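Local coordinates for protein glutamate--tRNA ligase (Elizabethkingia anophelis, PDB 6B1Z) that probably catalyses the ATP-dependent attachment of glutamate to its cognate transfer RNA, as a class I glutamyl-tRNA synthetase, at residues Ile73-Asp78 / Val325-Met330; Asp134-Asn139 / Asn144-Ser149; Leu476-Glu481 / Pro488-Met493; Ser93-Ile98 / His219-Thr224. All blocks are in the same frame, centred on the assembly; numbering follows the deposited sequence. Where two conformers were deposited one is given.

Contact 1 of 4, residues Ile73-Asp78 / Val325-Met330; sequences IGMVPD and VSMDEM
M327 extends from the start of its helix toward I73, G74 and M75 with CG anti to the backbone N (chi1 -176°), and then folds at chi2 and chi3 so that its methyl group, CE, arrives over the residues that end and follow helix 62-73. M75 meets it with a side chain that runs at about a right angle to it, CG lying anti to its own carbonyl carbon (chi1 -50°). The touching atoms are M75 CG and M327 CE, 3.7 Å apart. M75 was modelled in two conformers, so this closest approach should be taken as tentative. I73 CG2, 4.4 Å from M327 CE, makes a looser apolar contact, and the methyl also lies near the backbone carbonyl O of I73. No hydrogen bond joins the two segments. A thin unbranched methionine suits such a place, because its flexible thioether can bend a methyl group onto an uneven surface of backbone and side chain.

Both segments are fixed locally. G74, with positive phi, is the C' residue of a Schellman motif that ends helix 62-73, with M75 N bonded back to L70 O; glycine tolerates this conformation without a CB to strain it. On the other side S326 and E329 form a capping box: E329 N donates to S326 OG at 3.1 Å, while S326 N donates to E329 OE1 at 2.9 Å.

Within the catalytic region the contact joins the end of helix 62-73 and the loop after it to the first turn of helix 327-333. Helix 26-41 touches both methionines, and I73 packs on F307 and I308 of helix 304-312.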
loop_
_atom_site.group_PDB
_atom_site.type_symbol
_atom_site.label_atom_id
_atom_site.label_comp_id
_atom_site.label_asym_id
_atom_site.label_seq_id
_atom_site.Cartn_x
_atom_site.Cartn_y
_atom_site.Cartn_z
ATOM N N ILE A 73 -8.960 3.071 4.033
ATOM C CA ILE A 73 -7.973 3.503 5.017
ATOM C C ILE A 73 -8.477 4.662 5.873
ATOM O O ILE A 73 -8.009 4.844 7.004
ATOM C CB ILE A 73 -6.671 3.864 4.286
ATOM C CG1 ILE A 73 -6.097 2.629 3.585
ATOM C CG2 ILE A 73 -5.664 4.461 5.241
ATOM C CD1 ILE A 73 -5.123 2.977 2.472
ATOM N N GLY A 74 -9.436 5.436 5.379
ATOM C CA GLY A 74 -9.975 6.547 6.140
ATOM C C GLY A 74 -9.336 7.891 5.846
ATOM O O GLY A 74 -9.208 8.719 6.757
ATOM N N MET A 75 -8.937 8.147 4.587
ATOM C CA MET A 75 -8.274 9.391 4.185
ATOM C C MET A 75 -9.019 9.995 2.992
ATOM O O MET A 75 -8.504 9.979 1.867
ATOM C CB MET A 75 -6.812 9.151 3.828
ATOM C CG MET A 75 -6.027 8.373 4.841
ATOM S SD MET A 75 -4.279 8.369 4.398
ATOM C CE MET A 75 -4.258 7.405 2.883
ATOM N N VAL A 76 -10.204 10.543 3.238
ATOM C CA VAL A 76 -11.069 11.046 2.167
ATOM C C VAL A 76 -10.590 12.432 1.740
ATOM O O VAL A 76 -10.426 13.319 2.597
ATOM C CB VAL A 76 -12.519 11.091 2.628
ATOM C CG1 VAL A 76 -13.412 11.613 1.513
ATOM C CG2 VAL A 76 -12.991 9.702 3.098
ATOM N N PRO A 77 -10.387 12.667 0.444
ATOM C CA PRO A 77 -9.948 13.988 -0.008
ATOM C C PRO A 77 -10.971 15.078 0.280
ATOM O O PRO A 77 -12.185 14.864 0.224
ATOM C CB PRO A 77 -9.761 13.798 -1.519
ATOM C CG PRO A 77 -9.566 12.315 -1.693
ATOM C CD PRO A 77 -10.420 11.684 -0.652
ATOM N N ASP A 78 -10.452 16.272 0.559
ATOM C CA ASP A 78 -11.300 17.452 0.718
ATOM C C ASP A 78 -11.798 17.982 -0.621
ATOM O O ASP A 78 -12.880 18.587 -0.689
ATOM C CB ASP A 78 -10.513 18.551 1.441
ATOM C CG ASP A 78 -10.078 18.138 2.831
ATOM O OD1 ASP A 78 -10.955 17.739 3.632
ATOM O OD2 ASP A 78 -8.866 18.188 3.121
ATOM N N VAL A 325 -0.015 3.587 16.871
ATOM C CA VAL A 325 -0.647 4.904 16.883
ATOM C C VAL A 325 -1.866 4.876 15.972
ATOM O O VAL A 325 -1.850 4.266 14.897
ATOM C CB VAL A 325 0.322 6.027 16.453
ATOM C CG1 VAL A 325 1.168 6.490 17.645
ATOM C CG2 VAL A 325 1.195 5.576 15.304
ATOM N N SER A 326 -2.919 5.553 16.411
ATOM C CA SER A 326 -4.124 5.755 15.627
ATOM C C SER A 326 -3.909 6.855 14.590
ATOM O O SER A 326 -2.950 7.628 14.652
ATOM C CB SER A 326 -5.279 6.158 16.539
ATOM O OG SER A 326 -5.074 7.483 17.024
ATOM N N MET A 327 -4.841 6.946 13.639
ATOM C CA MET A 327 -4.786 8.048 12.679
ATOM C C MET A 327 -4.784 9.403 13.386
ATOM O O MET A 327 -4.034 10.304 12.999
ATOM C CB MET A 327 -5.961 7.959 11.703
ATOM C CG MET A 327 -5.956 9.016 10.599
ATOM S SD MET A 327 -4.609 8.805 9.423
ATOM C CE MET A 327 -5.277 7.517 8.389
ATOM N N ASP A 328 -5.624 9.576 14.414
ATOM C CA ASP A 328 -5.644 10.853 15.124
ATOM C C ASP A 328 -4.308 11.143 15.798
ATOM O O ASP A 328 -3.842 12.290 15.800
ATOM C CB ASP A 328 -6.777 10.886 16.151
ATOM C CG ASP A 328 -8.123 11.163 15.517
ATOM O OD1 ASP A 328 -8.150 11.688 14.383
ATOM O OD2 ASP A 328 -9.152 10.861 16.158
ATOM N N GLU A 329 -3.678 10.122 16.384
ATOM C CA GLU A 329 -2.368 10.325 17.000
ATOM C C GLU A 329 -1.308 10.669 15.956
ATOM O O GLU A 329 -0.462 11.545 16.192
ATOM C CB GLU A 329 -1.981 9.082 17.810
ATOM C CG GLU A 329 -2.847 8.925 19.061
ATOM C CD GLU A 329 -2.701 7.590 19.782
ATOM O OE1 GLU A 329 -2.461 6.556 19.123
ATOM O OE2 GLU A 329 -2.854 7.579 21.027
ATOM N N MET A 330 -1.346 10.005 14.798
ATOM C CA MET A 330 -0.395 10.324 13.737
ATOM C C MET A 330 -0.596 11.741 13.226
ATOM O O MET A 330 0.381 12.453 12.971
ATOM C CB MET A 330 -0.513 9.326 12.588
ATOM C CG MET A 330 0.004 7.949 12.956
ATOM S SD MET A 330 0.190 6.804 11.580
ATOM C CE MET A 330 -1.508 6.357 11.229
#

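Contact 2 of 4, residues Asp134-Asn139 / Asn144-Ser149; sequences DVFAYN and NRLRNS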
loop_
_atom_site.group_PDB
_atom_site.type_symbol
_atom_site.label_atom_id
_atom_site.label_comp_id
_atom_site.label_asym_id
_atom_site.label_seq_id
_atom_site.Cartn_x
_atom_site.Cartn_y
_atom_site.Cartn_z
ATOM N N ASP A 134 26.431 4.992 -26.380
ATOM C CA ASP A 134 25.927 6.159 -25.686
ATOM C C ASP A 134 24.400 6.100 -25.673
ATOM O O ASP A 134 23.787 5.196 -26.251
ATOM C CB ASP A 134 26.447 7.435 -26.356
ATOM C CG ASP A 134 26.477 8.622 -25.418
ATOM O OD1 ASP A 134 25.980 8.512 -24.274
ATOM O OD2 ASP A 134 27.004 9.676 -25.832
ATOM N N VAL A 135 23.784 7.070 -25.006
ATOM C CA VAL A 135 22.329 7.166 -24.938
ATOM C C VAL A 135 21.923 8.558 -25.404
ATOM O O VAL A 135 22.363 9.562 -24.831
ATOM C CB VAL A 135 21.787 6.879 -23.527
ATOM C CG1 VAL A 135 20.279 7.056 -23.492
ATOM C CG2 VAL A 135 22.155 5.468 -23.092
ATOM N N PHE A 136 21.076 8.614 -26.430
ATOM C CA PHE A 136 20.617 9.895 -26.955
ATOM C C PHE A 136 19.796 10.662 -25.925
ATOM O O PHE A 136 18.961 10.093 -25.214
ATOM C CB PHE A 136 19.781 9.675 -28.223
ATOM C CG PHE A 136 19.007 10.890 -28.649
ATOM C CD1 PHE A 136 19.664 11.983 -29.192
ATOM C CD2 PHE A 136 17.629 10.938 -28.512
ATOM C CE1 PHE A 136 18.965 13.106 -29.578
ATOM C CE2 PHE A 136 16.928 12.061 -28.891
ATOM C CZ PHE A 136 17.596 13.144 -29.428
ATOM N N ALA A 137 20.052 11.969 -25.849
ATOM C CA ALA A 137 19.223 12.921 -25.122
ATOM C C ALA A 137 18.980 14.125 -26.017
ATOM O O ALA A 137 19.916 14.643 -26.630
ATOM C CB ALA A 137 19.880 13.372 -23.810
ATOM N N TYR A 138 17.722 14.547 -26.111
ATOM C CA TYR A 138 17.360 15.766 -26.827
ATOM C C TYR A 138 17.705 16.937 -25.918
ATOM O O TYR A 138 17.021 17.165 -24.913
ATOM C CB TYR A 138 15.867 15.732 -27.161
ATOM C CG TYR A 138 15.439 16.475 -28.423
ATOM C CD1 TYR A 138 15.719 17.825 -28.595
ATOM C CD2 TYR A 138 14.729 15.816 -29.431
ATOM C CE1 TYR A 138 15.311 18.509 -29.746
ATOM C CE2 TYR A 138 14.313 16.484 -30.578
ATOM C CZ TYR A 138 14.622 17.831 -30.733
ATOM O OH TYR A 138 14.209 18.482 -31.867
ATOM N N ASN A 139 18.774 17.667 -26.229
ATOM C CA ASN A 139 19.319 18.621 -25.265
ATOM C C ASN A 139 20.084 19.711 -26.011
ATOM O O ASN A 139 20.031 19.802 -27.243
ATOM C CB ASN A 139 20.198 17.899 -24.231
ATOM C CG ASN A 139 21.415 17.221 -24.860
ATOM O OD1 ASN A 139 21.716 17.417 -26.042
ATOM N ND2 ASN A 139 22.120 16.427 -24.064
ATOM N N ASN A 144 20.523 21.290 -32.250
ATOM C CA ASN A 144 20.792 21.988 -33.498
ATOM C C ASN A 144 20.932 21.070 -34.702
ATOM O O ASN A 144 20.952 21.571 -35.832
ATOM C CB ASN A 144 22.036 22.864 -33.353
ATOM C CG ASN A 144 21.756 24.112 -32.545
ATOM O OD1 ASN A 144 22.274 24.282 -31.442
ATOM N ND2 ASN A 144 20.912 24.985 -33.083
ATOM N N ARG A 145 21.006 19.749 -34.529
ATOM C CA ARG A 145 21.026 18.860 -35.682
ATOM C C ARG A 145 19.728 18.083 -35.847
ATOM O O ARG A 145 19.655 17.185 -36.692
ATOM C CB ARG A 145 22.220 17.907 -35.620
ATOM C CG ARG A 145 22.266 16.920 -34.470
ATOM C CD ARG A 145 23.573 16.137 -34.603
ATOM N NE ARG A 145 24.029 15.492 -33.375
ATOM C CZ ARG A 145 24.255 14.186 -33.256
ATOM N NH1 ARG A 145 24.063 13.377 -34.291
ATOM N NH2 ARG A 145 24.680 13.691 -32.101
ATOM N N LEU A 146 18.697 18.426 -35.088
ATOM C CA LEU A 146 17.385 17.828 -35.250
ATOM C C LEU A 146 16.478 18.842 -35.954
ATOM O O LEU A 146 16.966 19.797 -36.577
ATOM C CB LEU A 146 16.890 17.362 -33.878
ATOM C CG LEU A 146 17.699 16.141 -33.404
ATOM C CD1 LEU A 146 17.509 15.878 -31.916
ATOM C CD2 LEU A 146 17.338 14.906 -34.229
ATOM N N ARG A 147 15.162 18.632 -35.895
ATOM C CA ARG A 147 14.219 19.414 -36.697
ATOM C C ARG A 147 13.274 20.170 -35.769
ATOM O O ARG A 147 12.261 19.627 -35.321
ATOM C CB ARG A 147 13.461 18.514 -37.671
ATOM C CG ARG A 147 14.360 17.995 -38.818
ATOM C CD ARG A 147 13.640 17.067 -39.822
ATOM N NE ARG A 147 12.378 17.625 -40.304
ATOM C CZ ARG A 147 12.279 18.594 -41.209
ATOM N NH1 ARG A 147 13.373 19.129 -41.738
ATOM N NH2 ARG A 147 11.081 19.029 -41.581
ATOM N N ASN A 148 13.601 21.431 -35.487
ATOM C CA ASN A 148 12.844 22.206 -34.514
ATOM C C ASN A 148 12.990 23.690 -34.857
ATOM O O ASN A 148 13.716 24.058 -35.782
ATOM C CB ASN A 148 13.324 21.880 -33.096
ATOM C CG ASN A 148 14.809 22.103 -32.936
ATOM O OD1 ASN A 148 15.277 23.234 -33.048
ATOM N ND2 ASN A 148 15.559 21.034 -32.693
ATOM N N SER A 149 12.293 24.548 -34.101
ATOM C CA SER A 149 12.288 25.970 -34.430
ATOM C C SER A 149 13.578 26.679 -34.035
ATOM O O SER A 149 13.734 27.861 -34.358
ATOM C CB SER A 149 11.073 26.671 -33.802
ATOM O OG SER A 149 11.039 26.517 -32.400
#
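L146 and Y138 approach from opposite directions, and the leucine methyl CD1 settles over one face of the tyrosine ring, displaced a little toward CE2. It lies 3.6 Å from the ring centroid and 16° off the normal, a CH-pi contact in which a branched aliphatic end fits a flat aromatic surface. Y138 swings its ring beneath the methyl with CG anti to the backbone N (chi1 -150°). The same methyl reaches the edge of the F136 ring, near its plane, with F136 CZ 3.7 Å from L146 CD1. One leucine methyl thus serves two rings presented differently, a face and an edge.

At the far end of the tyrosine, N148 slides past in the reverse sense, its amide plane steeply inclined to the ring. N148 ND2 donates to Y138 OH at 3.0 Å with an N-H...O angle of 163°, and the hydroxyl lies close to the amide plane. Y138 OH is also hydrogen-bonded to D117 OD1, so the buried hydroxyl is gripped twice. N148 ND2 has R143 O as a further acceptor, and N148 OD1 receives S151 N and I150 N, which fixes the flip of the amide; asparagine suits the spot by offering both donor and acceptor.

Both segments belong to the long loop between helices 119-131 and 154-162 of the class I catalytic region. Y138 and N148 lie on Y113 of strand 112-115, and F136 packs on I125 and R126 of helix 119-131.

Contact 3 of 4, residues Leu476-Glu481 / Pro488-Met493; sequences LSLVGE and PDLMEM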
loop_
_atom_site.group_PDB
_atom_site.type_symbol
_atom_site.label_atom_id
_atom_site.label_comp_id
_atom_site.label_asym_id
_atom_site.label_seq_id
_atom_site.Cartn_x
_atom_site.Cartn_y
_atom_site.Cartn_z
ATOM N N LEU A 476 -4.447 -35.230 23.536
ATOM C CA LEU A 476 -4.237 -36.018 22.326
ATOM C C LEU A 476 -5.556 -36.565 21.790
ATOM O O LEU A 476 -5.801 -36.537 20.577
ATOM C CB LEU A 476 -3.259 -37.157 22.608
ATOM C CG LEU A 476 -2.969 -38.099 21.439
ATOM C CD1 LEU A 476 -2.152 -37.390 20.380
ATOM C CD2 LEU A 476 -2.252 -39.338 21.931
ATOM N N SER A 477 -6.428 -37.031 22.687
ATOM C CA SER A 477 -7.716 -37.585 22.276
ATOM C C SER A 477 -8.571 -36.545 21.565
ATOM O O SER A 477 -9.266 -36.857 20.587
ATOM C CB SER A 477 -8.463 -38.114 23.496
ATOM O OG SER A 477 -7.692 -39.079 24.186
ATOM N N LEU A 478 -8.560 -35.313 22.063
ATOM C CA LEU A 478 -9.474 -34.295 21.557
ATOM C C LEU A 478 -8.942 -33.613 20.307
ATOM O O LEU A 478 -9.733 -33.148 19.480
ATOM C CB LEU A 478 -9.742 -33.250 22.644
ATOM C CG LEU A 478 -10.295 -33.778 23.970
ATOM C CD1 LEU A 478 -10.385 -32.665 24.992
ATOM C CD2 LEU A 478 -11.657 -34.463 23.789
ATOM N N VAL A 479 -7.620 -33.558 20.151
ATOM C CA VAL A 479 -6.992 -32.768 19.106
ATOM C C VAL A 479 -6.276 -33.626 18.066
ATOM O O VAL A 479 -6.146 -33.198 16.912
ATOM C CB VAL A 479 -6.017 -31.750 19.738
ATOM C CG1 VAL A 479 -5.318 -30.907 18.676
ATOM C CG2 VAL A 479 -6.757 -30.851 20.718
ATOM N N GLY A 480 -5.829 -34.826 18.428
ATOM C CA GLY A 480 -4.987 -35.630 17.576
ATOM C C GLY A 480 -3.510 -35.329 17.705
ATOM O O GLY A 480 -2.682 -36.160 17.312
ATOM N N GLU A 481 -3.166 -34.159 18.237
ATOM C CA GLU A 481 -1.780 -33.826 18.529
ATOM C C GLU A 481 -1.756 -32.962 19.782
ATOM O O GLU A 481 -2.790 -32.710 20.409
ATOM C CB GLU A 481 -1.115 -33.137 17.335
ATOM C CG GLU A 481 -1.963 -32.067 16.684
ATOM C CD GLU A 481 -1.522 -31.770 15.267
ATOM O OE1 GLU A 481 -0.723 -30.830 15.071
ATOM O OE2 GLU A 481 -1.967 -32.491 14.348
ATOM N N PRO A 488 -9.667 -28.088 29.550
ATOM C CA PRO A 488 -11.049 -27.914 30.033
ATOM C C PRO A 488 -11.839 -26.903 29.218
ATOM O O PRO A 488 -13.067 -27.032 29.112
ATOM C CB PRO A 488 -10.860 -27.458 31.488
ATOM C CG PRO A 488 -9.513 -27.970 31.872
ATOM C CD PRO A 488 -8.690 -27.800 30.619
ATOM N N ASP A 489 -11.171 -25.905 28.639
ATOM C CA ASP A 489 -11.852 -24.972 27.748
ATOM C C ASP A 489 -12.285 -25.663 26.461
ATOM O O ASP A 489 -13.403 -25.446 25.981
ATOM C CB ASP A 489 -10.941 -23.783 27.444
ATOM C CG ASP A 489 -10.673 -22.924 28.666
ATOM O OD1 ASP A 489 -11.649 -22.505 29.319
ATOM O OD2 ASP A 489 -9.487 -22.666 28.970
ATOM N N LEU A 490 -11.412 -26.495 25.885
ATOM C CA LEU A 490 -11.789 -27.235 24.683
ATOM C C LEU A 490 -12.962 -28.171 24.948
ATOM O O LEU A 490 -13.891 -28.261 24.133
ATOM C CB LEU A 490 -10.587 -28.015 24.148
ATOM C CG LEU A 490 -10.875 -28.929 22.951
ATOM C CD1 LEU A 490 -11.540 -28.147 21.829
ATOM C CD2 LEU A 490 -9.587 -29.572 22.461
ATOM N N MET A 491 -12.943 -28.878 26.081
ATOM C CA MET A 491 -14.037 -29.791 26.398
ATOM C C MET A 491 -15.363 -29.048 26.503
ATOM O O MET A 491 -16.382 -29.511 25.981
ATOM C CB MET A 491 -13.737 -30.548 27.691
ATOM C CG MET A 491 -12.574 -31.514 27.564
ATOM S SD MET A 491 -11.826 -31.955 29.144
ATOM C CE MET A 491 -13.037 -33.123 29.761
ATOM N N GLU A 492 -15.361 -27.879 27.154
ATOM C CA GLU A 492 -16.585 -27.088 27.252
ATOM C C GLU A 492 -17.102 -26.691 25.873
ATOM O O GLU A 492 -18.316 -26.683 25.639
ATOM C CB GLU A 492 -16.344 -25.840 28.104
ATOM C CG GLU A 492 -17.570 -24.939 28.227
ATOM C CD GLU A 492 -17.265 -23.604 28.880
ATOM O OE1 GLU A 492 -16.413 -23.563 29.790
ATOM O OE2 GLU A 492 -17.875 -22.590 28.476
ATOM N N MET A 493 -16.194 -26.371 24.947
ATOM C CA MET A 493 -16.609 -25.891 23.631
ATOM C C MET A 493 -17.257 -27.002 22.813
ATOM O O MET A 493 -18.306 -26.794 22.193
ATOM C CB MET A 493 -15.416 -25.291 22.885
ATOM C CG MET A 493 -14.898 -23.959 23.439
ATOM S SD MET A 493 -16.139 -22.640 23.486
ATOM C CE MET A 493 -16.667 -22.749 25.196
#
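No flat side chain takes part where L478 and V479 meet L490 and M491; the rings nearby, F410 and F411, come from a loop, F410 touching both V479 and L490, and F411 touching L490. The contact itself is made by aliphatic branches. L490 projects with CG anti to the backbone N (chi1 175°), which carries CD2 between its two partners: V479 CG2 lies 3.6 Å from L490 CD2, and L478 CB lies 3.7 Å from that same methyl. L490 and L478 slide alongside one another in opposite directions, so the leucines overlap along their lengths instead of meeting end on. L478 turns its own CD1 to M491, where it touches CG at 3.6 Å, the two side chains crossing at about a right angle.

Leucines fill the middle with forked ends, valine offers a short stubby branch beside the helix end, and methionine bends at chi3 beyond its touching CG, on to I452 of helix 449-462 and T499 of its own helix. Helix 467-479 stops here: G480 adopts positive phi, easy for glycine, and G480 N bonds to L476 O at 2.7 Å.

With no hydrogen bond or charge crossing between the segments, adhesion rests on dispersion and on the burial of hydrocarbon. Such packing joins the consecutive helices 467-479 and 487-507 within the anticodon-binding region, and the carbonyl O of L478 accepts from R502 further along helix 487-507, adding a polar tie between the two helices.

Contact 4 of 4, residues Ser93-Ile98 / His219-Thr224; sequences SERRDI and HEMKIT. With FMT (formic acid), chain B; EDO (1,2-ethanediol), chain S.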
loop_
_atom_site.group_PDB
_atom_site.type_symbol
_atom_site.label_atom_id
_atom_site.label_comp_id
_atom_site.label_asym_id
_atom_site.label_seq_id
_atom_site.Cartn_x
_atom_site.Cartn_y
_atom_site.Cartn_z
ATOM N N SER A 93 -7.662 15.521 -17.748
ATOM C CA SER A 93 -8.238 15.393 -19.088
ATOM C C SER A 93 -9.321 16.433 -19.359
ATOM O O SER A 93 -9.667 16.669 -20.522
ATOM C CB SER A 93 -8.817 13.992 -19.305
ATOM O OG SER A 93 -9.915 13.725 -18.442
ATOM N N GLU A 94 -9.846 17.069 -18.314
ATOM C CA GLU A 94 -10.949 18.004 -18.430
ATOM C C GLU A 94 -10.499 19.456 -18.335
ATOM O O GLU A 94 -11.348 20.354 -18.247
ATOM C CB GLU A 94 -11.988 17.682 -17.355
ATOM C CG GLU A 94 -12.607 16.306 -17.575
ATOM C CD GLU A 94 -13.485 15.856 -16.428
ATOM O OE1 GLU A 94 -13.651 16.644 -15.479
ATOM O OE2 GLU A 94 -14.000 14.715 -16.476
ATOM N N ARG A 95 -9.190 19.713 -18.420
ATOM C CA ARG A 95 -8.636 21.041 -18.179
ATOM C C ARG A 95 -7.945 21.627 -19.407
ATOM O O ARG A 95 -7.070 22.489 -19.270
ATOM C CB ARG A 95 -7.672 21.001 -16.992
ATOM C CG ARG A 95 -8.363 20.573 -15.672
ATOM C CD ARG A 95 -7.380 20.397 -14.527
ATOM N NE ARG A 95 -6.731 21.638 -14.098
ATOM C CZ ARG A 95 -7.248 22.510 -13.238
ATOM N NH1 ARG A 95 -8.483 22.345 -12.747
ATOM N NH2 ARG A 95 -6.542 23.583 -12.913
ATOM N N ARG A 96 -8.352 21.202 -20.609
ATOM C CA ARG A 96 -7.604 21.580 -21.810
ATOM C C ARG A 96 -7.593 23.092 -22.036
ATOM O O ARG A 96 -6.572 23.641 -22.468
ATOM C CB ARG A 96 -8.161 20.856 -23.038
ATOM C CG ARG A 96 -7.823 21.571 -24.345
ATOM C CD ARG A 96 -8.332 20.841 -25.577
ATOM N NE ARG A 96 -7.572 19.626 -25.857
ATOM C CZ ARG A 96 -6.348 19.608 -26.378
ATOM N NH1 ARG A 96 -5.721 20.742 -26.674
ATOM N NH2 ARG A 96 -5.748 18.452 -26.604
ATOM N N ASP A 97 -8.702 23.787 -21.747
ATOM C CA ASP A 97 -8.721 25.232 -21.991
ATOM C C ASP A 97 -7.732 25.960 -21.079
ATOM O O ASP A 97 -7.100 26.943 -21.498
ATOM C CB ASP A 97 -10.136 25.779 -21.821
ATOM C CG ASP A 97 -10.983 25.589 -23.064
ATOM O OD1 ASP A 97 -10.589 24.783 -23.939
ATOM O OD2 ASP A 97 -12.036 26.251 -23.174
ATOM N N ILE A 98 -7.582 25.492 -19.836
ATOM C CA ILE A 98 -6.566 26.037 -18.936
ATOM C C ILE A 98 -5.180 25.812 -19.516
ATOM O O ILE A 98 -4.332 26.719 -19.539
ATOM C CB ILE A 98 -6.696 25.405 -17.534
ATOM C CG1 ILE A 98 -8.051 25.754 -16.925
ATOM C CG2 ILE A 98 -5.569 25.864 -16.626
ATOM C CD1 ILE A 98 -8.434 24.916 -15.708
ATOM N N HIS A 219 0.055 25.389 -9.527
ATOM C CA HIS A 219 -0.134 26.831 -9.435
ATOM C C HIS A 219 -1.612 27.190 -9.313
ATOM O O HIS A 219 -2.010 27.913 -8.387
ATOM C CB HIS A 219 0.495 27.501 -10.659
ATOM C CG HIS A 219 0.324 28.988 -10.685
ATOM N ND1 HIS A 219 1.039 29.833 -9.864
ATOM C CD2 HIS A 219 -0.482 29.776 -11.429
ATOM C CE1 HIS A 219 0.682 31.082 -10.105
ATOM N NE2 HIS A 219 -0.243 31.077 -11.049
ATOM N N GLU A 220 -2.444 26.691 -10.242
ATOM C CA GLU A 220 -3.857 27.056 -10.257
ATOM C C GLU A 220 -4.577 26.609 -8.990
ATOM O O GLU A 220 -5.475 27.315 -8.501
ATOM C CB GLU A 220 -4.549 26.458 -11.485
ATOM C CG GLU A 220 -4.097 27.066 -12.809
ATOM C CD GLU A 220 -4.340 28.559 -12.896
ATOM O OE1 GLU A 220 -5.483 28.962 -13.191
ATOM O OE2 GLU A 220 -3.388 29.334 -12.665
ATOM N N MET A 221 -4.220 25.441 -8.454
ATOM C CA MET A 221 -4.887 24.906 -7.270
ATOM C C MET A 221 -4.236 25.383 -5.978
ATOM O O MET A 221 -4.617 24.915 -4.897
ATOM C CB MET A 221 -4.908 23.376 -7.317
ATOM C CG MET A 221 -5.662 22.826 -8.519
ATOM S SD MET A 221 -5.779 21.031 -8.507
ATOM C CE MET A 221 -6.898 20.800 -9.902
ATOM N N LYS A 222 -3.285 26.322 -6.076
ATOM C CA LYS A 222 -2.672 26.973 -4.918
ATOM C C LYS A 222 -2.039 25.948 -3.979
ATOM O O LYS A 222 -2.121 26.057 -2.752
ATOM C CB LYS A 222 -3.680 27.872 -4.185
ATOM C CG LYS A 222 -4.266 28.963 -5.120
ATOM C CD LYS A 222 -4.874 30.118 -4.356
ATOM C CE LYS A 222 -5.586 31.080 -5.302
ATOM N NZ LYS A 222 -4.680 31.636 -6.350
ATOM N N ILE A 223 -1.390 24.946 -4.574
ATOM C CA ILE A 223 -0.656 23.940 -3.809
ATOM C C ILE A 223 0.561 24.584 -3.154
ATOM O O ILE A 223 1.306 25.345 -3.790
ATOM C CB ILE A 223 -0.243 22.780 -4.725
ATOM C CG1 ILE A 223 -1.484 22.096 -5.316
ATOM C CG2 ILE A 223 0.646 21.770 -3.977
ATOM C CD1 ILE A 223 -2.481 21.591 -4.265
ATOM N N THR A 224 0.770 24.282 -1.872
ATOM C CA THR A 224 1.908 24.829 -1.133
ATOM C C THR A 224 3.057 23.841 -0.960
ATOM O O THR A 224 4.216 24.269 -0.855
ATOM C CB THR A 224 1.462 25.311 0.252
ATOM O OG1 THR A 224 0.962 24.209 1.020
ATOM C CG2 THR A 224 0.378 26.389 0.141
HETATM C C FMT B . -12.277 22.092 -22.439
HETATM O O1 FMT B . -11.384 22.648 -21.803
HETATM O O2 FMT B . -13.094 21.315 -21.947
HETATM C C1 EDO S . -15.246 24.370 -26.233
HETATM O O1 EDO S . -14.404 23.382 -25.628
HETATM C C2 EDO S . -15.023 25.704 -25.534
HETATM O O2 EDO S . -13.617 25.921 -25.369
#
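R95 and M221 meet through the flat guanidinium of the arginine, one face of which carries the methionine methyl: R95 NH1 lies 3.6 Å from M221 CE, toward the rim. On the opposite face I98 CD1, from the same segment as R95, sits over the centre of the plane, so the charged group is held between two apolar ends. A bend at chi3 (66°) helps the arginine present its guanidinium this way. At the edge, in plane, E220 CB approaches R95 NH2 at 3.8 Å; the glutamate offers its hydrocarbon here, and its carboxylate does not bond to the arginine. Methionine serves well opposite a flat group, its chain extended beyond CG and tipped by a slim methyl.

Polar partners in the next shell fix the rotation of the guanidinium. R95 NE pairs with D217 OD1 in a salt bridge, and R95 NH1 donates to the backbone oxygens of P89 and Y87. The D217 carboxylate probably balances the charge, and the two carbonyls take up NH1 hydrogens. E220 OE1 makes a long, weak ion pair with R101. At the start of helix 96-106, D97 N donates to O1 of a formic acid molecule at 2.9 Å.

R95 is the N-cap residue of that helix, and helix 210-220 ends in a Schellman motif whose C' residue is K222. I98 rests on I216 of helix 210-220, and T224 bonds to R13 of strand 13-16, probably part of the Rossmann-type core of this class I catalytic region.

How the contacts relate
Contacts 1, 2 and 4 lie in the catalytic region and contact 3 in the anticodon-binding region, its centre about 77 Å from that of contact 2. No helix or strand is shared between them, although contact 2 is nested along the chain within the loop closed by contact 4, and contact 4 within that of contact 1. Contact 3 is buried; the other three are partly buried. Contacts 1 and 3 have no hydrogen bond between their segments and rest mainly on apolar side chains, both beside a helix-ending glycine. Contact 2 adds a hydrogen bond and a CH-pi contact, whereas contact 4 packs hydrocarbon on both faces of a guanidinium whose N-H groups are bonded to D217, P89 and Y87.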